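Local coordinates for protein Nup188 (Myceliophthora thermophila, PDB 4KF8) that is a scaffold nucleoporin of the nuclear pore complex, with structural and functional properties shared with nuclear transport receptors, at residues L249-V253 against V314-V320; V324-L328 against L371-R375. All coordinates share one frame. Residues are numbered along the deposited sequence.

In the fold
Helical-repeat scaffolds hold together by letting each helix serve more than one neighbour, and helix 317-328 is a worked example. In contact 1 its N-terminal turn and the loop leading into it meet helix 246-254; in contact 2 its C-terminal end packs on helix 362-378, the last helix of the modelled chain. The contacts come in series along the chain, with contact 1 complete before contact 2 begins. Their centres are 14 Å apart, both lie more than 20 Å from the chain's centre on the same side of it, and they touch where V320 CG1 meets I374 CG2 at 3.9 Å. Helix 317-328 thus meets helix 246-254 near its start and helix 362-378 near its end, with helix 284-303 touching all three, toward one end of the all-helical domain.

Contact 1 of 2, residues L249-V253 against V314-V320; sequences LRSSV and VWDSGAV
W315, in the loop that leads into helix 317-328, brings its indole against helix 246-254. Residues 249-253 form a regular helical turn; V314, W315 and D316 are extended (W315 phi/psi -154/106), and the chain then becomes helical through V320. Both segments run in broadly the same direction, with CA-CA distances of 6.0 Å for L249-W315 and 5.8 Å for V253-V320. The W315 side chain (chi1 t, chi2 63°) swings its indole over to the helix, where NE1 donates a hydrogen bond to S252 OG (2.9 Å, 160°); S252 holds chi1 p. L249 (m, t) sits at the other end of the turn: its CD1 is 3.6 Å from V314 O, and its O lies 3.0 Å from W315 CD1, near the ring plane. V253 (chi1 t) has the largest area buried by this contact: its CG2 lies 3.4 Å from W315 NE1 and its CG1 3.7 Å from A319 CB, and both methyls are 3.7 Å from V320 CG2. D316 is the N-cap of helix 317-328, with a weak capping bond from G318 N to OD1 (3.3 Å). Beyond the pair, helix 284-303 touches S252, W315 and V320. An N-capped helix start seated on a preceding helix in this way is consistent with the inter-helix packing of an alpha-helical solenoid.

Contact 2 of 2, residues V324-L328 against L371-R375; sequences VEFWL and LEGIR
L371 pushes its isobutyl group, in a p, p rotamer, against the end of helix 317-328, overlapping V324, W327 and L328 in a helix-helix interface consistent with an alpha-helical solenoid. Both segments are helical. Their axes come within 10.0 Å and cross at -137°, an inclined antiparallel pairing, with CA-CA distances of 6.2 Å for V324-L371 and 7.7 Å for L328-E372. The closest apolar approach is L328 CG to L371 CD1, 3.5 Å; L371 CD2 reaches W327 CB at 4.4 Å. V324 (chi1 t) points across the interface, its CG1 3.1 Å from L371 O and 4.2 Å from L371 CB, its CG2 4.3 Å from I374 CG2. W327 presents only its CB to this partner: the indole turns away to helix 331-337, and its NE1 makes a weak hydrogen bond to L256 O. Helix 284-303 flanks the pair, touching L371 and I374, so that three helices meet here. At the more open margin R375 lies extended (chi1 and chi2 t) before turning at chi3 p; L328 CD1 is 4.2 Å from its NE, and E325, its chi1 and chi2 both m, brings OE2 to 3.3 Å from R375 CD.

Contact 1 of 2, residues L249-V253 against V314-V320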
ATOM      1  N   LEU A 249       7.731 -14.881   7.124  1.00 72.50           N
ATOM      2  CA  LEU A 249       7.950 -15.789   6.001  1.00 76.10           C
ATOM      3  C   LEU A 249       7.460 -17.189   6.355  1.00 74.18           C
ATOM      4  O   LEU A 249       7.034 -17.951   5.490  1.00 74.02           O
ATOM      5  CB  LEU A 249       9.434 -15.844   5.633  1.00 74.20           C
ATOM      6  CG  LEU A 249      10.118 -14.563   5.155  1.00 73.41           C
ATOM      7  CD1 LEU A 249      11.619 -14.783   5.051  1.00 75.59           C
ATOM      8  CD2 LEU A 249       9.551 -14.110   3.819  1.00 78.26           C
ATOM      9  N   ARG A 250       7.525 -17.511   7.643  1.00 75.92           N
ATOM     10  CA  ARG A 250       7.088 -18.800   8.155  1.00101.97           C
ATOM     11  C   ARG A 250       5.572 -18.813   8.346  1.00 99.63           C
ATOM     12  O   ARG A 250       4.905 -19.800   8.035  1.00 77.39           O
ATOM     13  CB  ARG A 250       7.784 -19.072   9.488  1.00 80.48           C
ATOM     14  CG  ARG A 250       8.056 -20.533   9.782  1.00 91.20           C
ATOM     15  CD  ARG A 250       9.077 -20.663  10.903  1.00 96.80           C
ATOM     16  NE  ARG A 250      10.236 -19.802  10.674  1.00 99.28           N
ATOM     17  CZ  ARG A 250      11.393 -19.909  11.322  1.00103.12           C
ATOM     18  NH1 ARG A 250      11.561 -20.850  12.242  1.00106.23           N
ATOM     19  NH2 ARG A 250      12.389 -19.078  11.043  1.00102.92           N
ATOM     20  N   SER A 251       5.038 -17.707   8.854  1.00 91.21           N
ATOM     21  CA  SER A 251       3.610 -17.591   9.127  1.00 82.94           C
ATOM     22  C   SER A 251       2.787 -17.546   7.846  1.00 73.87           C
ATOM     23  O   SER A 251       1.706 -18.130   7.775  1.00 72.33           O
ATOM     24  CB  SER A 251       3.327 -16.341   9.962  1.00 87.64           C
ATOM     25  OG  SER A 251       4.148 -16.303  11.116  1.00 96.20           O
ATOM     26  N   SER A 252       3.305 -16.848   6.840  1.00 75.29           N
ATOM     27  CA  SER A 252       2.600 -16.661   5.574  1.00 68.60           C
ATOM     28  C   SER A 252       2.181 -17.980   4.932  1.00 69.74           C
ATOM     29  O   SER A 252       1.138 -18.058   4.286  1.00 68.78           O
ATOM     30  CB  SER A 252       3.464 -15.863   4.595  1.00 93.53           C
ATOM     31  OG  SER A 252       4.653 -16.564   4.273  1.00 69.11           O
ATOM     32  N   VAL A 253       2.999 -19.011   5.116  1.00 72.02           N
ATOM     33  CA  VAL A 253       2.714 -20.328   4.561  1.00 84.60           C
ATOM     34  C   VAL A 253       1.739 -21.100   5.448  1.00 92.97           C
ATOM     35  O   VAL A 253       0.777 -21.695   4.960  1.00 92.43           O
ATOM     36  CB  VAL A 253       4.002 -21.156   4.386  1.00 90.13           C
ATOM     37  CG1 VAL A 253       3.697 -22.479   3.698  1.00 87.23           C
ATOM     38  CG2 VAL A 253       5.036 -20.368   3.598  1.00 92.85           C
ATOM     39  N   VAL A 314      14.652 -17.779   2.815  1.00 93.51           N
ATOM     40  CA  VAL A 314      14.001 -19.005   3.267  1.00 93.57           C
ATOM     41  C   VAL A 314      12.478 -18.900   3.220  1.00 89.33           C
ATOM     42  O   VAL A 314      11.857 -18.279   4.082  1.00 78.98           O
ATOM     43  CB  VAL A 314      14.445 -19.400   4.688  1.00 95.33           C
ATOM     44  CG1 VAL A 314      13.778 -20.701   5.104  1.00 85.35           C
ATOM     45  CG2 VAL A 314      15.956 -19.535   4.752  1.00 98.99           C
ATOM     46  N   TRP A 315      11.887 -19.517   2.205  1.00 79.66           N
ATOM     47  CA  TRP A 315      10.441 -19.522   2.045  1.00 77.83           C
ATOM     48  C   TRP A 315      10.010 -20.759   1.263  1.00 92.38           C
ATOM     49  O   TRP A 315      10.208 -20.832   0.052  1.00 94.03           O
ATOM     50  CB  TRP A 315       9.981 -18.249   1.331  1.00 75.37           C
ATOM     51  CG  TRP A 315       8.505 -18.013   1.414  1.00 73.40           C
ATOM     52  CD1 TRP A 315       7.775 -17.791   2.544  1.00 72.74           C
ATOM     53  CD2 TRP A 315       7.579 -17.959   0.322  1.00 72.09           C
ATOM     54  NE1 TRP A 315       6.452 -17.612   2.226  1.00 71.05           N
ATOM     55  CE2 TRP A 315       6.305 -17.709   0.868  1.00 86.77           C
ATOM     56  CE3 TRP A 315       7.704 -18.100  -1.063  1.00 72.29           C
ATOM     57  CZ2 TRP A 315       5.164 -17.599   0.080  1.00 84.05           C
ATOM     58  CZ3 TRP A 315       6.569 -17.989  -1.844  1.00 71.03           C
ATOM     59  CH2 TRP A 315       5.317 -17.741  -1.272  1.00 69.49           C
ATOM     60  N   ASP A 316       9.428 -21.727   1.966  1.00 95.64           N
ATOM     61  CA  ASP A 316       9.038 -22.996   1.357  1.00105.21           C
ATOM     62  C   ASP A 316       7.933 -22.819   0.317  1.00 79.90           C
ATOM     63  O   ASP A 316       6.768 -22.646   0.661  1.00 78.67           O
ATOM     64  CB  ASP A 316       8.601 -23.997   2.432  1.00110.67           C
ATOM     65  CG  ASP A 316       8.396 -25.399   1.880  1.00113.65           C
ATOM     66  OD1 ASP A 316       8.955 -25.710   0.807  1.00115.16           O
ATOM     67  OD2 ASP A 316       7.683 -26.193   2.527  1.00113.54           O
ATOM     68  N   SER A 317       8.317 -22.867  -0.954  1.00 96.76           N
ATOM     69  CA  SER A 317       7.372 -22.743  -2.058  1.00 90.58           C
ATOM     70  C   SER A 317       6.497 -23.984  -2.157  1.00 99.41           C
ATOM     71  O   SER A 317       5.309 -23.895  -2.473  1.00102.82           O
ATOM     72  CB  SER A 317       8.120 -22.554  -3.379  1.00 87.06           C
ATOM     73  OG  SER A 317       9.024 -21.469  -3.309  1.00 95.63           O
ATOM     74  N   GLY A 318       7.100 -25.140  -1.890  1.00103.26           N
ATOM     75  CA  GLY A 318       6.431 -26.420  -2.029  1.00106.77           C
ATOM     76  C   GLY A 318       5.157 -26.542  -1.219  1.00105.44           C
ATOM     77  O   GLY A 318       4.134 -27.005  -1.727  1.00104.47           O
ATOM     78  N   ALA A 319       5.218 -26.125   0.042  1.00104.12           N
ATOM     79  CA  ALA A 319       4.054 -26.172   0.914  1.00 99.68           C
ATOM     80  C   ALA A 319       2.958 -25.244   0.406  1.00 95.20           C
ATOM     81  O   ALA A 319       1.779 -25.585   0.453  1.00 97.52           O
ATOM     82  CB  ALA A 319       4.439 -25.809   2.337  1.00 83.91           C
ATOM     83  N   VAL A 320       3.358 -24.077  -0.090  1.00 78.97           N
ATOM     84  CA  VAL A 320       2.410 -23.081  -0.579  1.00 76.44           C
ATOM     85  C   VAL A 320       1.567 -23.607  -1.742  1.00 91.37           C
ATOM     86  O   VAL A 320       0.340 -23.480  -1.734  1.00 85.75           O
ATOM     87  CB  VAL A 320       3.128 -21.781  -0.999  1.00 74.33           C
ATOM     88  CG1 VAL A 320       2.154 -20.823  -1.664  1.00 72.05           C
ATOM     89  CG2 VAL A 320       3.783 -21.131   0.206  1.00 73.72           C
TER

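Contact 2 of 2, residues V324-L328 against L371-R375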
ATOM      1  N   VAL A 324      -2.385 -24.161  -1.786  1.00 89.42           N
ATOM      2  CA  VAL A 324      -3.211 -23.435  -2.744  1.00 92.07           C
ATOM      3  C   VAL A 324      -4.204 -24.361  -3.443  1.00101.94           C
ATOM      4  O   VAL A 324      -5.386 -24.035  -3.570  1.00103.37           O
ATOM      5  CB  VAL A 324      -2.343 -22.699  -3.792  1.00 87.05           C
ATOM      6  CG1 VAL A 324      -3.149 -22.399  -5.043  1.00 85.49           C
ATOM      7  CG2 VAL A 324      -1.764 -21.419  -3.201  1.00 81.68           C
ATOM      8  N   GLU A 325      -3.719 -25.521  -3.877  1.00108.11           N
ATOM      9  CA  GLU A 325      -4.548 -26.484  -4.597  1.00111.87           C
ATOM     10  C   GLU A 325      -5.722 -26.987  -3.762  1.00113.31           C
ATOM     11  O   GLU A 325      -6.835 -27.130  -4.270  1.00117.33           O
ATOM     12  CB  GLU A 325      -3.704 -27.665  -5.084  1.00119.25           C
ATOM     13  CG  GLU A 325      -2.607 -27.291  -6.075  1.00124.52           C
ATOM     14  CD  GLU A 325      -3.147 -26.856  -7.428  1.00128.82           C
ATOM     15  OE1 GLU A 325      -4.352 -27.064  -7.692  1.00132.93           O
ATOM     16  OE2 GLU A 325      -2.362 -26.306  -8.230  1.00127.72           O
ATOM     17  N   PHE A 326      -5.476 -27.248  -2.481  1.00111.89           N
ATOM     18  CA  PHE A 326      -6.526 -27.742  -1.593  1.00113.06           C
ATOM     19  C   PHE A 326      -7.426 -26.624  -1.069  1.00104.95           C
ATOM     20  O   PHE A 326      -8.243 -26.839  -0.173  1.00104.50           O
ATOM     21  CB  PHE A 326      -5.935 -28.564  -0.444  1.00117.13           C
ATOM     22  CG  PHE A 326      -5.451 -29.923  -0.863  1.00121.98           C
ATOM     23  CD1 PHE A 326      -5.894 -30.495  -2.046  1.00126.59           C
ATOM     24  CD2 PHE A 326      -4.556 -30.631  -0.077  1.00125.52           C
ATOM     25  CE1 PHE A 326      -5.452 -31.746  -2.438  1.00135.13           C
ATOM     26  CE2 PHE A 326      -4.110 -31.883  -0.465  1.00134.51           C
ATOM     27  CZ  PHE A 326      -4.559 -32.442  -1.646  1.00138.09           C
ATOM     28  N   TRP A 327      -7.265 -25.433  -1.633  1.00101.27           N
ATOM     29  CA  TRP A 327      -8.197 -24.337  -1.409  1.00106.21           C
ATOM     30  C   TRP A 327      -8.908 -24.023  -2.718  1.00109.92           C
ATOM     31  O   TRP A 327     -10.021 -23.496  -2.724  1.00113.44           O
ATOM     32  CB  TRP A 327      -7.478 -23.087  -0.892  1.00101.80           C
ATOM     33  CG  TRP A 327      -7.319 -23.038   0.599  1.00103.87           C
ATOM     34  CD1 TRP A 327      -6.149 -23.049   1.300  1.00106.38           C
ATOM     35  CD2 TRP A 327      -8.369 -22.970   1.573  1.00106.29           C
ATOM     36  NE1 TRP A 327      -6.405 -22.990   2.650  1.00108.67           N
ATOM     37  CE2 TRP A 327      -7.760 -22.943   2.843  1.00109.30           C
ATOM     38  CE3 TRP A 327      -9.765 -22.931   1.494  1.00107.48           C
ATOM     39  CZ2 TRP A 327      -8.497 -22.878   4.024  1.00113.48           C
ATOM     40  CZ3 TRP A 327     -10.493 -22.867   2.666  1.00111.60           C
ATOM     41  CH2 TRP A 327      -9.859 -22.841   3.914  1.00115.04           C
ATOM     42  N   LEU A 328      -8.253 -24.350  -3.827  1.00104.45           N
ATOM     43  CA  LEU A 328      -8.828 -24.143  -5.150  1.00100.17           C
ATOM     44  C   LEU A 328      -9.912 -25.173  -5.441  1.00104.82           C
ATOM     45  O   LEU A 328     -10.927 -24.865  -6.066  1.00108.60           O
ATOM     46  CB  LEU A 328      -7.739 -24.215  -6.223  1.00 93.32           C
ATOM     47  CG  LEU A 328      -7.240 -22.882  -6.782  1.00 82.31           C
ATOM     48  CD1 LEU A 328      -6.147 -23.093  -7.818  1.00 83.60           C
ATOM     49  CD2 LEU A 328      -8.396 -22.098  -7.377  1.00 74.78           C
ATOM     50  N   LEU A 371      -4.878 -16.575  -5.465  1.00 87.59           N
ATOM     51  CA  LEU A 371      -4.184 -17.847  -5.276  1.00 94.68           C
ATOM     52  C   LEU A 371      -4.077 -18.694  -6.550  1.00 94.64           C
ATOM     53  O   LEU A 371      -3.356 -19.691  -6.578  1.00 69.40           O
ATOM     54  CB  LEU A 371      -4.791 -18.648  -4.112  1.00101.46           C
ATOM     55  CG  LEU A 371      -6.310 -18.837  -4.031  1.00 99.63           C
ATOM     56  CD1 LEU A 371      -6.788 -19.913  -4.983  1.00103.21           C
ATOM     57  CD2 LEU A 371      -6.749 -19.156  -2.610  1.00 97.96           C
ATOM     58  N   GLU A 372      -4.791 -18.289  -7.597  1.00 91.49           N
ATOM     59  CA  GLU A 372      -4.660 -18.923  -8.904  1.00 90.98           C
ATOM     60  C   GLU A 372      -3.376 -18.442  -9.570  1.00 88.34           C
ATOM     61  O   GLU A 372      -2.697 -19.203 -10.262  1.00 86.37           O
ATOM     62  CB  GLU A 372      -5.865 -18.587  -9.785  1.00 89.05           C
ATOM     63  CG  GLU A 372      -5.917 -19.333 -11.104  1.00 72.30           C
ATOM     64  CD  GLU A 372      -7.061 -18.871 -11.989  1.00 77.82           C
ATOM     65  OE1 GLU A 372      -7.703 -19.728 -12.631  1.00 77.08           O
ATOM     66  OE2 GLU A 372      -7.316 -17.649 -12.046  1.00 70.25           O
ATOM     67  N   GLY A 373      -3.050 -17.170  -9.353  1.00 86.18           N
ATOM     68  CA  GLY A 373      -1.828 -16.586  -9.872  1.00 90.45           C
ATOM     69  C   GLY A 373      -0.596 -17.083  -9.138  1.00 97.02           C
ATOM     70  O   GLY A 373       0.482 -17.194  -9.720  1.00100.15           O
ATOM     71  N   ILE A 374      -0.760 -17.379  -7.852  1.00 67.34           N
ATOM     72  CA  ILE A 374       0.318 -17.936  -7.045  1.00 68.18           C
ATOM     73  C   ILE A 374       0.713 -19.302  -7.593  1.00 70.98           C
ATOM     74  O   ILE A 374       1.874 -19.706  -7.522  1.00 77.51           O
ATOM     75  CB  ILE A 374      -0.098 -18.076  -5.567  1.00 67.29           C
ATOM     76  CG1 ILE A 374      -0.594 -16.734  -5.023  1.00 64.72           C
ATOM     77  CG2 ILE A 374       1.059 -18.606  -4.727  1.00 68.38           C
ATOM     78  CD1 ILE A 374      -1.063 -16.792  -3.589  1.00 64.06           C
ATOM     79  N   ARG A 375      -0.269 -20.004  -8.149  1.00 76.77           N
ATOM     80  CA  ARG A 375      -0.030 -21.295  -8.782  1.00 88.22           C
ATOM     81  C   ARG A 375       0.818 -21.127 -10.039  1.00 89.76           C
ATOM     82  O   ARG A 375       1.771 -21.872 -10.253  1.00 78.49           O
ATOM     83  CB  ARG A 375      -1.362 -21.964  -9.127  1.00 94.99           C
ATOM     84  CG  ARG A 375      -1.235 -23.297  -9.848  1.00 99.37           C
ATOM     85  CD  ARG A 375      -2.600 -23.793 -10.293  1.00102.68           C
ATOM     86  NE  ARG A 375      -3.355 -22.741 -10.967  1.00105.24           N
ATOM     87  CZ  ARG A 375      -3.255 -22.463 -12.263  1.00106.57           C
ATOM     88  NH1 ARG A 375      -2.430 -23.165 -13.029  1.00108.23           N
ATOM     89  NH2 ARG A 375      -3.978 -21.483 -12.793  1.00100.57           N
TER